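Local coordinates for DocCel5: Type I dockerin repeat domain from A. cellulolyticus family 5 endoglucanase WP_010249057 S51I, L52N mutant (Acetivibrio cellulolyticus, PDB 5NRM), which binds a type I cohesin of scaffoldin B through calcium-dependent dockerin repeats, thereby anchoring its cellulase in the cellulosome, at the interface of chains B and A. Sequence-based numbering; all coordinates share one arbitrary frame. Chains: chain A, DocCel5: Type I dockerin repeat domain from A. cellulolyticus family 5 endoglucanase WP_010249057 S51I, L52N mutant; chain B, Endoglucanase.

The interface of chains B and A. Residues chain B 34, 77-79, 81; chain A 13, 16-17, 20, 52, 59.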
ATOM      1  N   THR B  34       3.373  -3.500  -8.003  1.00  9.75           N
ATOM      2  CA  THR B  34       3.569  -2.479  -6.950  1.00 10.19           C
ATOM      3  C   THR B  34       2.229  -1.966  -6.470  1.00  9.50           C
ATOM      4  O   THR B  34       1.265  -1.879  -7.279  1.00  9.28           O
ATOM      5  CB  THR B  34       4.409  -1.224  -7.466  1.00 11.75           C
ATOM      6  OG1 THR B  34       3.548  -0.185  -7.970  1.00 12.40           O
ATOM      7  CG2 THR B  34       5.295  -1.516  -8.593  1.00 12.85           C
ATOM      8  N   LEU B  77       1.759  -0.965   1.555  1.00  8.83           N
ATOM      9  CA  LEU B  77       2.773  -0.982   0.530  1.00  8.94           C
ATOM     10  C   LEU B  77       2.983  -2.426   0.062  1.00  9.30           C
ATOM     11  O   LEU B  77       3.154  -3.339   0.906  1.00 10.19           O
ATOM     12  CB  LEU B  77       4.107  -0.464   1.117  1.00  9.13           C
ATOM     13  CG  LEU B  77       5.300  -0.466   0.145  1.00  9.83           C
ATOM     14  CD1 LEU B  77       5.111   0.510  -0.965  1.00  9.81           C
ATOM     15  CD2 LEU B  77       6.520  -0.016   0.931  1.00 10.38           C
ATOM     16  N   PHE B  78       3.126  -2.639  -1.235  1.00  8.12           N
ATOM     17  CA  PHE B  78       3.497  -3.915  -1.823  1.00  8.31           C
ATOM     18  C   PHE B  78       4.505  -3.673  -2.960  1.00  8.55           C
ATOM     19  O   PHE B  78       4.343  -2.735  -3.761  1.00  8.76           O
ATOM     20  CB  PHE B  78       2.276  -4.675  -2.410  1.00  8.25           C
ATOM     21  CG  PHE B  78       2.623  -5.857  -3.246  1.00  8.70           C
ATOM     22  CD1 PHE B  78       3.016  -7.114  -2.679  1.00  9.52           C
ATOM     23  CD2 PHE B  78       2.662  -5.738  -4.612  1.00  8.97           C
ATOM     24  CE1 PHE B  78       3.380  -8.161  -3.485  1.00  9.92           C
ATOM     25  CE2 PHE B  78       3.012  -6.814  -5.450  1.00  9.56           C
ATOM     26  CZ  PHE B  78       3.417  -8.025  -4.887  1.00 10.01           C
ATOM     27  N   LEU B  79       5.514  -4.546  -3.074  1.00  8.64           N
ATOM     28  CA  LEU B  79       6.343  -4.613  -4.255  1.00  9.06           C
ATOM     29  C   LEU B  79       6.808  -6.026  -4.469  1.00 10.13           C
ATOM     30  O   LEU B  79       7.219  -6.694  -3.497  1.00 10.21           O
ATOM     31  CB  LEU B  79       7.586  -3.706  -3.985  1.00  9.80           C
ATOM     32  CG  LEU B  79       8.638  -3.678  -5.124  1.00 10.59           C
ATOM     33  CD1 LEU B  79       8.096  -3.042  -6.414  1.00 10.70           C
ATOM     34  CD2 LEU B  79       9.913  -3.008  -4.687  1.00 11.08           C
ATOM     35  N   TYR B  81       9.634  -7.785  -4.887  1.00 10.78           N
ATOM     36  CA  TYR B  81      11.064  -7.453  -4.723  1.00 11.44           C
ATOM     37  C   TYR B  81      11.888  -8.179  -5.789  1.00 12.44           C
ATOM     38  O   TYR B  81      12.993  -7.698  -6.064  1.00 13.10           O
ATOM     39  CB  TYR B  81      11.581  -7.888  -3.352  1.00 11.53           C
ATOM     40  CG  TYR B  81      11.431  -6.839  -2.271  1.00 11.01           C
ATOM     41  CD1 TYR B  81      10.252  -6.101  -2.125  1.00 10.88           C
ATOM     42  CD2 TYR B  81      12.454  -6.550  -1.424  1.00 11.79           C
ATOM     43  CE1 TYR B  81      10.112  -5.167  -1.122  1.00 10.75           C
ATOM     44  CE2 TYR B  81      12.302  -5.634  -0.388  1.00 11.96           C
ATOM     45  CZ  TYR B  81      11.144  -4.929  -0.255  1.00 11.45           C
ATOM     46  OH  TYR B  81      10.916  -3.988   0.732  1.00 13.50           O
TER
ATOM     47  N   SER A  13       4.796   3.943  -5.055  1.00  8.05           N
ATOM     48  CA  SER A  13       5.368   2.616  -5.151  1.00  8.79           C
ATOM     49  C   SER A  13       5.986   2.303  -6.529  1.00  8.64           C
ATOM     50  O   SER A  13       6.801   1.382  -6.654  1.00  9.55           O
ATOM     51  CB  SER A  13       4.297   1.548  -4.815  1.00  8.80           C
ATOM     52  OG  SER A  13       3.179   1.630  -5.709  1.00  9.00           O
ATOM     53  N   PHE A  16       9.421   3.446  -5.915  1.00  9.37           N
ATOM     54  CA  PHE A  16      10.062   2.372  -5.153  1.00 10.14           C
ATOM     55  C   PHE A  16      10.489   1.202  -6.021  1.00 10.49           C
ATOM     56  O   PHE A  16      11.575   0.683  -5.861  1.00 11.35           O
ATOM     57  CB  PHE A  16       9.019   1.930  -4.135  1.00  9.91           C
ATOM     58  CG  PHE A  16       9.451   0.982  -3.022  1.00 11.00           C
ATOM     59  CD1 PHE A  16      10.526   1.247  -2.240  1.00 12.01           C
ATOM     60  CD2 PHE A  16       8.678  -0.099  -2.729  1.00 11.06           C
ATOM     61  CE1 PHE A  16      10.834   0.421  -1.177  1.00 13.26           C
ATOM     62  CE2 PHE A  16       9.001  -0.960  -1.666  1.00 12.37           C
ATOM     63  CZ  PHE A  16      10.100  -0.689  -0.901  1.00 13.49           C
ATOM     64  N   ALA A  17       9.637   0.809  -6.945  1.00  9.93           N
ATOM     65  CA  ALA A  17       9.974  -0.202  -7.922  1.00 10.86           C
ATOM     66  C   ALA A  17      11.157   0.134  -8.843  1.00 11.56           C
ATOM     67  O   ALA A  17      12.049  -0.707  -9.127  1.00 12.95           O
ATOM     68  CB  ALA A  17       8.759  -0.561  -8.736  1.00 10.63           C
ATOM     69  N   ARG A  20      14.151  -0.278  -6.989  1.00 15.53           N
ATOM     70  CA  ARG A  20      14.505  -1.720  -6.864  1.00 16.78           C
ATOM     71  C   ARG A  20      15.185  -2.187  -8.136  1.00 17.74           C
ATOM     72  O   ARG A  20      16.237  -2.841  -8.085  1.00 19.21           O
ATOM     73  CB  ARG A  20      13.240  -2.565  -6.613  1.00 16.93           C
ATOM     74  CG  ARG A  20      13.508  -4.036  -6.341  1.00 18.52           C
ATOM     75  CD  ARG A  20      14.186  -4.269  -4.984  1.00 20.21           C
ATOM     76  NE  ARG A  20      14.420  -5.698  -4.771  1.00 21.99           N
ATOM     77  CZ  ARG A  20      15.229  -6.203  -3.848  1.00 25.34           C
ATOM     78  NH1 ARG A  20      15.764  -5.410  -2.943  1.00 26.19           N
ATOM     79  NH2 ARG A  20      15.431  -7.510  -3.780  1.00 26.90           N
ATOM     80  N   PHE A  52      16.683   2.661  -0.689  1.00 20.88           N
ATOM     81  CA  PHE A  52      15.451   1.862  -0.897  1.00 19.17           C
ATOM     82  C   PHE A  52      14.756   1.591   0.441  1.00 19.65           C
ATOM     83  O   PHE A  52      13.544   1.811   0.565  1.00 18.14           O
ATOM     84  CB  PHE A  52      15.863   0.548  -1.591  1.00 20.20           C
ATOM     85  CG  PHE A  52      14.780  -0.458  -1.792  1.00 19.44           C
ATOM     86  CD1 PHE A  52      13.881  -0.335  -2.827  1.00 17.78           C
ATOM     87  CD2 PHE A  52      14.680  -1.557  -0.948  1.00 20.84           C
ATOM     88  CE1 PHE A  52      12.864  -1.295  -3.003  1.00 17.68           C
ATOM     89  CE2 PHE A  52      13.673  -2.496  -1.124  1.00 20.91           C
ATOM     90  CZ  PHE A  52      12.794  -2.394  -2.175  1.00 18.92           C
ATOM     91  N   LEU A  59       7.064   5.575   2.525  1.00 12.76           N
ATOM     92  CA  LEU A  59       5.805   5.131   1.951  1.00 11.42           C
ATOM     93  C   LEU A  59       4.929   4.479   3.013  1.00 11.56           C
ATOM     94  O   LEU A  59       3.693   4.503   2.851  1.00 10.83           O
ATOM     95  CB  LEU A  59       6.085   4.145   0.814  1.00 10.91           C
ATOM     96  CG  LEU A  59       6.675   4.853  -0.411  1.00 10.56           C
ATOM     97  CD1 LEU A  59       7.109   3.811  -1.468  1.00 10.62           C
ATOM     98  CD2 LEU A  59       5.715   5.888  -1.026  1.00 10.64           C
TER
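B:Leu77 and B:Leu79, alternate residues of extended strand 73-79, stand on the same side of that strand, which runs past A:Phe16 and A:Ala17 of helix 13-23 with helix 49-59 beside it. Both leucines hold CG anti to the backbone N (chi1 178°), which directs their methyls at the dockerin. B:Leu77 CD2 lies above the plane of the A:Phe16 ring at its rim, 3.7 Å from A:Phe16 CE2, and its CD1 rests against A:Leu59 CD1. B:Leu79 divides its branches: CD1 packs tightly on A:Ala17 CB (3.5 Å), whereas CD2 meets the same rim of A:Phe16 from the opposite side of the plane, the side that A:Phe52 also covers, so the two leucines flank that rim. B:Leu79 CD2 also lies at the edge of the A:Phe52 ring, in its plane. The A:Ala17 methyl touches B:Thr34 CG2 as well. The A:Phe52 rim points into one face of the B:Tyr81 ring, edge-to-face with planes 78° apart. A:Arg20, bent at chi2, brings its guanidinium to the other end of B:Tyr81. A:Arg20 NE donates to the backbone carbonyl B:Tyr81 O at 2.8 Å, nearly straight (166° at H) and on a lone pair in the carbonyl plane; NH2 adds a weak bond. B:Tyr81 CD2 sits over the centre of the guanidinium face. At the opposite margin the hydroxyls A:Ser13 OG and B:Thr34 OG1 hydrogen-bond at 2.9 Å. Polar bonds thus flank an apolar middle, helping dock the type I dockerin on its cohesin and so attach the enzyme to the scaffoldin.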